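Uncharacterized protein (Legionella pneumophila subsp. pneumophila str. Philadelphia 1, PDB 4RXV) is of unknown function but carries, in this N-terminal fragment, a RavJ-type domain of the papain-like peptidase clan, so it probably acts as a cysteine peptidase or a related enzyme. Local coordinates at residues H179-E182 with Q183-I187; T214-R217 with T218-T222; E156-T159 with A160-P164. All blocks are in the same frame, centred on the assembly; numbering follows the deposited sequence. Where two conformers were deposited one is given.

Overall arrangement
Along the chain the order is contact 3, contact 1, contact 2, each closing before the next opens. Contact 3 lies in the loop between strands 136-146 and 168-170, and contact 1 in the loop between helix 172-176 and strand 202-206, so both belong to connections of the four-stranded antiparallel sheet; their centres are about 21 Å apart and their nearest atoms about 7 Å. Contact 2 follows strand 202-206 and packs on helices 74-84 and 117-122, with its centre about 24 Å from that of contact 1 and 29 Å from that of contact 3. None touches another: these are three separate local turns, the first two in connections of the sheet and the third in the chain that follows strand 202-206.

Contact 1. Residues H179-E182 with Q183-I187; sequences HPPE and QALAI
With CG beside its backbone N and the chain straight beyond it (chi2 -180°), Q183 in the conformer described, one of two deposited, reaches back over P180 to the ring of H179. Its OE1 arrives at the ring edge, in plane, and accepts a hydrogen bond from H179 ND1 at 3.0 Å; the donor sits nearly along the C=O axis (175°), while the ring and amide planes are turned 42° apart. H179 NE2 is bound to C32 O, so both ring nitrogens are used and the ring's rotation is fixed. On its way Q183 crosses P180 obliquely, with its CD 3.9 Å from P180 CG and its OE1 3.6 Å from P180 CD.

The backbone evidence is a pair of overlapping turns. Q183 N bonds to P180 O at 2.9 Å. P181 O then takes two donors, A184 N at 3.0 Å and L185 N at 2.8 Å; the first stands well above the carbonyl plane, the second is only modestly tilted from it. L185 CD1 makes an apolar contact with P181 CB at 4.0 Å, and the I187 CG2 methyl rests on a carbonyl oxygen, E182 O, at 3.5 Å. L185 also packs on L13 of helix 6-14 and on V175 of helix 172-176.

The signature is thus a short 3-10 turn whose first residue, P181, has its carbonyl bound in both the i+3 and i+4 manner, leading into a G1 beta bulge in which A186, at positive phi, and I187 both face I169 of the edge strand 168-170.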
ATOM      1  N   HIS A 179     -10.672  -6.902  -2.328  1.00  8.48           N
ATOM      2  CA  HIS A 179     -11.469  -5.731  -2.659  1.00  8.75           C
ATOM      3  C   HIS A 179     -11.026  -5.143  -3.994  1.00  9.39           C
ATOM      4  O   HIS A 179      -9.858  -5.201  -4.344  1.00  9.16           O
ATOM      5  CB  HIS A 179     -11.383  -4.696  -1.540  1.00  9.46           C
ATOM      6  CG  HIS A 179     -11.948  -5.202  -0.253  1.00  9.97           C
ATOM      7  ND1 HIS A 179     -13.266  -5.030   0.093  1.00 11.89           N
ATOM      8  CD2 HIS A 179     -11.385  -5.920   0.750  1.00 10.63           C
ATOM      9  CE1 HIS A 179     -13.490  -5.605   1.261  1.00 11.22           C
ATOM     10  NE2 HIS A 179     -12.372  -6.181   1.670  1.00 11.70           N
ATOM     11  N   PRO A 180     -11.962  -4.579  -4.757  1.00  9.30           N
ATOM     12  CA  PRO A 180     -11.592  -4.025  -6.057  1.00  9.85           C
ATOM     13  C   PRO A 180     -10.840  -2.696  -5.957  1.00  9.18           C
ATOM     14  O   PRO A 180     -10.887  -2.010  -4.929  1.00  9.21           O
ATOM     15  CB  PRO A 180     -12.948  -3.794  -6.727  1.00 11.88           C
ATOM     16  CG  PRO A 180     -13.883  -3.559  -5.571  1.00 12.06           C
ATOM     17  CD  PRO A 180     -13.401  -4.461  -4.477  1.00 10.44           C
ATOM     18  N   PRO A 181     -10.165  -2.300  -7.042  1.00  8.54           N
ATOM     19  CA  PRO A 181      -9.456  -1.016  -7.036  1.00  9.04           C
ATOM     20  C   PRO A 181     -10.342   0.151  -6.626  1.00  8.11           C
ATOM     21  O   PRO A 181      -9.853   1.115  -6.019  1.00  8.15           O
ATOM     22  CB  PRO A 181      -8.936  -0.893  -8.488  1.00  9.76           C
ATOM     23  CG  PRO A 181      -8.818  -2.299  -8.969  1.00 12.07           C
ATOM     24  CD  PRO A 181      -9.958  -3.036  -8.300  1.00  9.73           C
ATOM     25  N   GLU A 182     -11.612   0.098  -6.988  1.00  8.17           N
ATOM     26  CA  GLU A 182     -12.518   1.209  -6.718  1.00  8.77           C
ATOM     27  C   GLU A 182     -12.825   1.374  -5.229  1.00  8.41           C
ATOM     28  O   GLU A 182     -13.439   2.354  -4.829  1.00  9.41           O
ATOM     29  CB  GLU A 182     -13.807   1.046  -7.504  1.00  9.64           C
ATOM     30  CG  GLU A 182     -13.618   1.115  -9.005  1.00 10.29           C
ATOM     31  CD  GLU A 182     -13.102  -0.169  -9.633  1.00 10.81           C
ATOM     32  OE1 GLU A 182     -13.044  -1.238  -8.973  1.00 10.74           O
ATOM     33  OE2 GLU A 182     -12.792  -0.116 -10.846  1.00 12.07           O
ATOM     34  N   GLN A 183     -12.421   0.396  -4.425  0.53  8.42           N
ATOM     35  CA  GLN A 183     -12.543   0.477  -2.974  0.53  9.28           C
ATOM     36  C   GLN A 183     -11.212   0.644  -2.262  0.53  8.09           C
ATOM     37  O   GLN A 183     -11.179   0.610  -1.038  0.53  8.37           O
ATOM     38  CB  GLN A 183     -13.218  -0.780  -2.433  0.53 14.39           C
ATOM     39  CG  GLN A 183     -14.679  -0.865  -2.786  0.53 23.30           C
ATOM     40  CD  GLN A 183     -15.343  -2.113  -2.242  0.53 38.61           C
ATOM     41  OE1 GLN A 183     -14.732  -2.897  -1.513  0.53 55.41           O
ATOM     42  NE2 GLN A 183     -16.610  -2.308  -2.604  0.53 35.50           N
ATOM     43  N   ALA A 184     -10.117   0.839  -3.001  1.00  7.82           N
ATOM     44  CA  ALA A 184      -8.798   0.755  -2.372  1.00  7.12           C
ATOM     45  C   ALA A 184      -7.686   1.543  -3.024  1.00  7.47           C
ATOM     46  O   ALA A 184      -6.738   1.882  -2.329  1.00  8.71           O
ATOM     47  CB  ALA A 184      -8.378  -0.704  -2.294  1.00  8.48           C
ATOM     48  N   LEU A 185      -7.718   1.771  -4.325  1.00  7.46           N
ATOM     49  CA  LEU A 185      -6.565   2.334  -5.040  1.00  7.85           C
ATOM     50  C   LEU A 185      -6.889   3.744  -5.550  1.00  7.70           C
ATOM     51  O   LEU A 185      -7.418   3.923  -6.656  1.00  8.05           O
ATOM     52  CB  LEU A 185      -6.112   1.423  -6.177  1.00  7.72           C
ATOM     53  CG  LEU A 185      -5.671   0.010  -5.754  1.00  7.76           C
ATOM     54  CD1 LEU A 185      -5.256  -0.818  -6.948  1.00  9.06           C
ATOM     55  CD2 LEU A 185      -4.542   0.050  -4.701  1.00  8.25           C
ATOM     56  N   ALA A 186      -6.516   4.742  -4.742  1.00  8.22           N
ATOM     57  CA  ALA A 186      -6.638   6.162  -5.041  1.00  9.00           C
ATOM     58  C   ALA A 186      -8.100   6.580  -5.117  1.00  9.08           C
ATOM     59  O   ALA A 186      -8.586   7.044  -6.156  1.00 10.37           O
ATOM     60  CB  ALA A 186      -5.864   6.531  -6.286  1.00  9.95           C
ATOM     61  N   ILE A 187      -8.798   6.401  -3.995  1.00  8.60           N
ATOM     62  CA  ILE A 187     -10.220   6.685  -3.908  1.00  8.88           C
ATOM     63  C   ILE A 187     -10.540   7.520  -2.670  1.00  8.43           C
ATOM     64  O   ILE A 187      -9.808   7.509  -1.684  1.00  8.80           O
ATOM     65  CB  ILE A 187     -11.096   5.366  -3.925  1.00  9.85           C
ATOM     66  CG1 ILE A 187     -11.188   4.596  -2.569  1.00 12.34           C
ATOM     67  CG2 ILE A 187     -10.674   4.444  -5.059  1.00 10.63           C
ATOM     68  CD1 ILE A 187      -9.942   4.093  -1.989  1.00 12.33           C
TER

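Contact 2. Residues T214-R217 with T218-T222; sequences TSTR and TGQLT
One hydrogen bond joins T214-R217 to T218-T222: Q220 NE2 donates to R217 O at 2.8 Å. It is nearly straight, with an N-H...O angle of 172°, and the acceptor lies close to the amide plane of Q220, although the nitrogen approaches the R217 carbonyl from a tilt of 35° off the carbonyl plane. The side chain of Q220 curls back because CG stands beside the backbone N (chi1 -60°) and the chain is then extended. NE2 also donates to Q75 OE1 of helix 74-84, so two acceptors fix the rotation of the amide.

The geometry is that of a four-residue bend, R217 to Q220, closed by a side-chain amide instead of a backbone N-H. G219 sits in the bend at positive phi, and the backbone nitrogens that follow bond to D115, whose OD1 takes Q220 N and OD2 takes L221 N.

The remaining contacts are van der Waals. Q220 NE2 passes 3.7 Å from R217 CB, and Q220 CG and CD both lie 4.0 Å from that same CB, so the base of the arginine lies against the amide while its extended chain leads the guanidinium away. The methyl of T216 flanks the amide, T216 CG2 to Q220 NE2 measuring 4.0 Å, the two side chains crossing at about a right angle; T216 OG1 is held by S212 O. R217 CG rests 3.7 Å from T218 O.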
ATOM      1  N   THR A 214      13.253  16.063  -2.634  1.00 11.69           N
ATOM      2  CA  THR A 214      13.577  16.736  -3.889  1.00 13.31           C
ATOM      3  C   THR A 214      14.731  16.070  -4.641  1.00 13.61           C
ATOM      4  O   THR A 214      14.771  16.088  -5.875  1.00 16.98           O
ATOM      5  CB  THR A 214      13.933  18.192  -3.638  1.00 19.24           C
ATOM      6  OG1 THR A 214      12.889  18.788  -2.875  1.00 26.00           O
ATOM      7  CG2 THR A 214      14.080  18.883  -4.953  1.00 21.44           C
ATOM      8  N   SER A 215      15.666  15.488  -3.896  1.00 11.13           N
ATOM      9  CA  SER A 215      16.796  14.797  -4.504  1.00 12.63           C
ATOM     10  C   SER A 215      16.502  13.325  -4.801  1.00 12.31           C
ATOM     11  O   SER A 215      17.391  12.588  -5.227  1.00 15.19           O
ATOM     12  CB  SER A 215      18.042  14.913  -3.628  1.00 13.80           C
ATOM     13  OG  SER A 215      17.833  14.343  -2.358  1.00 15.63           O
ATOM     14  N   THR A 216      15.268  12.897  -4.585  1.00 11.75           N
ATOM     15  CA  THR A 216      14.879  11.524  -4.861  1.00 11.88           C
ATOM     16  C   THR A 216      14.393  11.457  -6.306  1.00 11.18           C
ATOM     17  O   THR A 216      13.390  12.050  -6.672  1.00 11.57           O
ATOM     18  CB  THR A 216      13.784  11.058  -3.884  1.00 11.28           C
ATOM     19  OG1 THR A 216      14.264  11.167  -2.540  1.00 12.99           O
ATOM     20  CG2 THR A 216      13.404   9.608  -4.146  1.00 12.04           C
ATOM     21  N   ARG A 217      15.117  10.698  -7.107  1.00 13.18           N
ATOM     22  CA  ARG A 217      14.818  10.488  -8.509  1.00 15.06           C
ATOM     23  C   ARG A 217      13.440   9.876  -8.727  1.00 13.81           C
ATOM     24  O   ARG A 217      12.991   9.038  -7.950  1.00 13.46           O
ATOM     25  CB  ARG A 217      15.861   9.506  -9.054  1.00 19.93           C
ATOM     26  CG  ARG A 217      16.184   9.626 -10.522  1.00 30.27           C
ATOM     27  CD  ARG A 217      17.543   8.971 -10.838  1.00 34.23           C
ATOM     28  NE  ARG A 217      18.197   9.553 -12.011  1.00 53.46           N
ATOM     29  CZ  ARG A 217      19.068  10.563 -11.980  1.00 60.86           C
ATOM     30  NH1 ARG A 217      19.390  11.154 -10.835  1.00 62.51           N
ATOM     31  NH2 ARG A 217      19.587  11.023 -13.112  1.00 55.43           N
ATOM     32  N   THR A 218      12.769  10.284  -9.793  1.00 13.94           N
ATOM     33  CA  THR A 218      11.552   9.624 -10.227  1.00 13.69           C
ATOM     34  C   THR A 218      11.847   8.648 -11.372  1.00 13.67           C
ATOM     35  O   THR A 218      12.920   8.688 -11.977  1.00 15.59           O
ATOM     36  CB  THR A 218      10.493  10.646 -10.666  1.00 16.92           C
ATOM     37  OG1 THR A 218      10.997  11.459 -11.740  1.00 20.21           O
ATOM     38  CG2 THR A 218      10.079  11.525  -9.497  1.00 16.91           C
ATOM     39  N   GLY A 219      10.902   7.773 -11.692  1.00 13.58           N
ATOM     40  CA  GLY A 219      11.104   6.824 -12.781  1.00 13.69           C
ATOM     41  C   GLY A 219      12.084   5.704 -12.458  1.00 13.08           C
ATOM     42  O   GLY A 219      12.617   5.055 -13.360  1.00 15.20           O
ATOM     43  N   GLN A 220      12.341   5.485 -11.171  1.00 11.56           N
ATOM     44  CA  GLN A 220      13.196   4.386 -10.753  1.00 11.26           C
ATOM     45  C   GLN A 220      12.540   3.026 -10.916  1.00 11.93           C
ATOM     46  O   GLN A 220      13.236   2.012 -11.057  1.00 13.58           O
ATOM     47  CB  GLN A 220      13.607   4.547  -9.302  1.00 11.51           C
ATOM     48  CG  GLN A 220      14.354   5.805  -9.043  1.00 12.18           C
ATOM     49  CD  GLN A 220      14.866   5.857  -7.635  1.00 12.51           C
ATOM     50  OE1 GLN A 220      15.585   4.967  -7.191  1.00 14.21           O
ATOM     51  NE2 GLN A 220      14.469   6.873  -6.908  1.00 12.64           N
ATOM     52  N   LEU A 221      11.210   2.979 -10.859  1.00 11.46           N
ATOM     53  CA  LEU A 221      10.508   1.701 -10.838  1.00 11.73           C
ATOM     54  C   LEU A 221       9.996   1.312 -12.221  1.00 13.76           C
ATOM     55  O   LEU A 221       9.587   2.145 -13.034  1.00 16.23           O
ATOM     56  CB  LEU A 221       9.308   1.746  -9.897  1.00 12.31           C
ATOM     57  CG  LEU A 221       9.595   2.111  -8.447  1.00 12.28           C
ATOM     58  CD1 LEU A 221       8.332   2.253  -7.645  1.00 12.99           C
ATOM     59  CD2 LEU A 221      10.525   1.087  -7.795  1.00 14.66           C
ATOM     60  N   THR A 222      10.000   0.017 -12.489  1.00 13.34           N
ATOM     61  CA  THR A 222       9.309  -0.523 -13.639  1.00 14.25           C
ATOM     62  C   THR A 222       7.944  -1.018 -13.160  1.00 11.84           C
ATOM     63  O   THR A 222       7.875  -1.828 -12.245  1.00 12.78           O
ATOM     64  CB  THR A 222      10.120  -1.655 -14.243  1.00 16.65           C
ATOM     65  OG1 THR A 222      11.414  -1.154 -14.620  1.00 17.92           O
ATOM     66  CG2 THR A 222       9.414  -2.214 -15.443  1.00 17.88           C
TER

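Contact 3. Residues E156-T159 with A160-P164; sequences EQLT and AEVFP
T159, V162 and L158 carry this turn, and T159 is the most deeply engaged of the three. Its carbonyl receives V162 N in a hydrogen bond of 3.0 Å, with an N-H...O angle of 153° and the donor 50° above the carbonyl plane. This is an i+3 bond, and F163 N repeats the step one residue later by bonding to A160 O at 3.2 Å, which agrees with the 3-10 geometry of A160 and E161. T159 N, buried by the contact, has no hydrogen-bonding partner in the model. The hydroxyl of T159 faces the carboxylate of E161, which folds back over it, but the model is too tight here for the details of that approach to be relied on.

V162 turns its CG2 branch back over the T159 backbone. That methyl occupies the slot between the backbone N and the carbonyl carbon of its own residue, and from there comes within 3.5 Å of T159 O and 3.6 Å of T159 N, lying against the same residue whose carbonyl V162 N binds.

L158 holds CG anti to the backbone N (chi1 178°), and both of its methyls take part. CD1 touches the turn at V162 O, 3.6 Å away, and meets V162 CG2 at 4.1 Å. Both CD1 and CD2 lie 4.1 Å from F163 CD1, CD2 at the edge of the phenyl ring near its plane.

From this turn, L158 and F163 both reach L143 of strand 136-146, and the F163 ring makes an edge-to-face pair with F199. L158 is also backbone-bonded to A201, just ahead of strand 202-206, so the loop between strands 136-146 and 168-170 lies along the approach to that outer strand of the antiparallel sheet.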
ATOM      1  N   GLU A 156      -0.603  13.833  18.102  1.00 12.11           N
ATOM      2  CA  GLU A 156      -1.940  14.206  17.668  1.00 12.06           C
ATOM      3  C   GLU A 156      -2.456  13.139  16.686  1.00 13.83           C
ATOM      4  O   GLU A 156      -1.704  12.614  15.868  1.00 14.80           O
ATOM      5  CB  GLU A 156      -1.943  15.569  16.989  1.00 12.12           C
ATOM      6  CG  GLU A 156      -3.336  16.056  16.715  1.00 13.54           C
ATOM      7  CD  GLU A 156      -3.413  17.497  16.239  1.00 15.53           C
ATOM      8  OE1 GLU A 156      -4.557  17.978  16.081  1.00 19.88           O
ATOM      9  OE2 GLU A 156      -2.369  18.154  16.007  1.00 14.43           O
ATOM     10  N   GLN A 157      -3.737  12.795  16.780  1.00 13.14           N
ATOM     11  CA  GLN A 157      -4.335  11.842  15.856  1.00 14.24           C
ATOM     12  C   GLN A 157      -4.944  12.527  14.642  1.00 12.66           C
ATOM     13  O   GLN A 157      -5.407  13.680  14.696  1.00 13.41           O
ATOM     14  CB  GLN A 157      -5.402  11.026  16.568  1.00 16.66           C
ATOM     15  CG  GLN A 157      -4.844  10.002  17.522  1.00 20.73           C
ATOM     16  CD  GLN A 157      -5.948   9.280  18.256  1.00 26.50           C
ATOM     17  OE1 GLN A 157      -6.905   9.905  18.720  1.00 30.11           O
ATOM     18  NE2 GLN A 157      -5.836   7.960  18.356  1.00 28.00           N
ATOM     19  N   LEU A 158      -4.930  11.783  13.545  1.00 12.04           N
ATOM     20  CA  LEU A 158      -5.649  12.130  12.348  1.00 11.16           C
ATOM     21  C   LEU A 158      -7.093  11.649  12.502  1.00 11.92           C
ATOM     22  O   LEU A 158      -7.350  10.467  12.769  1.00 12.25           O
ATOM     23  CB  LEU A 158      -4.968  11.483  11.152  1.00 11.39           C
ATOM     24  CG  LEU A 158      -5.629  11.703   9.789  1.00 11.84           C
ATOM     25  CD1 LEU A 158      -5.579  13.146   9.353  1.00 14.83           C
ATOM     26  CD2 LEU A 158      -4.968  10.836   8.736  1.00 12.30           C
ATOM     27  N   THR A 159      -8.024  12.583  12.344  1.00 12.88           N
ATOM     28  CA  THR A 159      -9.458  12.329  12.389  1.00 15.02           C
ATOM     29  C   THR A 159     -10.108  13.028  11.196  1.00 13.44           C
ATOM     30  O   THR A 159      -9.457  13.800  10.497  1.00 13.35           O
ATOM     31  CB  THR A 159     -10.053  12.882  13.658  1.00 19.56           C
ATOM     32  OG1 THR A 159      -9.778  14.276  13.689  1.00 20.93           O
ATOM     33  CG2 THR A 159      -9.431  12.216  14.871  1.00 21.05           C
ATOM     34  N   ALA A 160     -11.396  12.791  10.991  1.00 13.87           N
ATOM     35  CA  ALA A 160     -12.078  13.299   9.816  1.00 14.91           C
ATOM     36  C   ALA A 160     -12.000  14.818   9.710  1.00 15.77           C
ATOM     37  O   ALA A 160     -11.916  15.359   8.604  1.00 18.83           O
ATOM     38  CB  ALA A 160     -13.525  12.840   9.812  1.00 17.15           C
ATOM     39  N   GLU A 161     -12.033  15.519  10.839  1.00 16.67           N
ATOM     40  CA  GLU A 161     -12.104  16.981  10.773  1.00 19.03           C
ATOM     41  C   GLU A 161     -10.754  17.624  10.444  1.00 18.59           C
ATOM     42  O   GLU A 161     -10.691  18.828  10.212  1.00 20.31           O
ATOM     43  CB  GLU A 161     -12.715  17.593  12.045  1.00 25.32           C
ATOM     44  CG  GLU A 161     -11.830  17.560  13.266  1.00 30.08           C
ATOM     45  CD  GLU A 161     -11.884  16.236  13.999  1.00 37.88           C
ATOM     46  OE1 GLU A 161     -11.359  16.171  15.134  1.00 40.49           O
ATOM     47  OE2 GLU A 161     -12.452  15.264  13.454  1.00 37.00           O
ATOM     48  N   VAL A 162      -9.688  16.826  10.418  1.00 16.40           N
ATOM     49  CA  VAL A 162      -8.380  17.319   9.966  1.00 16.08           C
ATOM     50  C   VAL A 162      -7.870  16.498   8.762  1.00 15.69           C
ATOM     51  O   VAL A 162      -6.674  16.418   8.511  1.00 17.63           O
ATOM     52  CB  VAL A 162      -7.345  17.391  11.142  1.00 16.52           C
ATOM     53  CG1 VAL A 162      -7.790  18.428  12.178  1.00 17.05           C
ATOM     54  CG2 VAL A 162      -7.139  16.055  11.817  1.00 16.31           C
ATOM     55  N   PHE A 163      -8.805  15.924   7.999  1.00 15.12           N
ATOM     56  CA  PHE A 163      -8.508  15.137   6.786  1.00 14.10           C
ATOM     57  C   PHE A 163      -8.827  16.023   5.569  1.00 13.36           C
ATOM     58  O   PHE A 163      -9.989  16.348   5.335  1.00 14.84           O
ATOM     59  CB  PHE A 163      -9.398  13.904   6.801  1.00 14.60           C
ATOM     60  CG  PHE A 163      -8.996  12.795   5.860  1.00 13.25           C
ATOM     61  CD1 PHE A 163      -7.879  12.028   6.086  1.00 13.03           C
ATOM     62  CD2 PHE A 163      -9.819  12.445   4.806  1.00 13.58           C
ATOM     63  CE1 PHE A 163      -7.566  10.973   5.251  1.00 13.02           C
ATOM     64  CE2 PHE A 163      -9.507  11.369   3.977  1.00 13.73           C
ATOM     65  CZ  PHE A 163      -8.403  10.637   4.211  1.00 13.11           C
ATOM     66  N   PRO A 164      -7.807  16.430   4.791  1.00 13.72           N
ATOM     67  CA  PRO A 164      -8.051  17.448   3.765  1.00 15.27           C
ATOM     68  C   PRO A 164      -9.029  17.036   2.682  1.00 14.97           C
ATOM     69  O   PRO A 164      -9.057  15.861   2.300  1.00 14.51           O
ATOM     70  CB  PRO A 164      -6.669  17.651   3.146  1.00 17.14           C
ATOM     71  CG  PRO A 164      -5.731  17.295   4.226  1.00 16.03           C
ATOM     72  CD  PRO A 164      -6.370  16.160   4.949  1.00 14.41           C
TER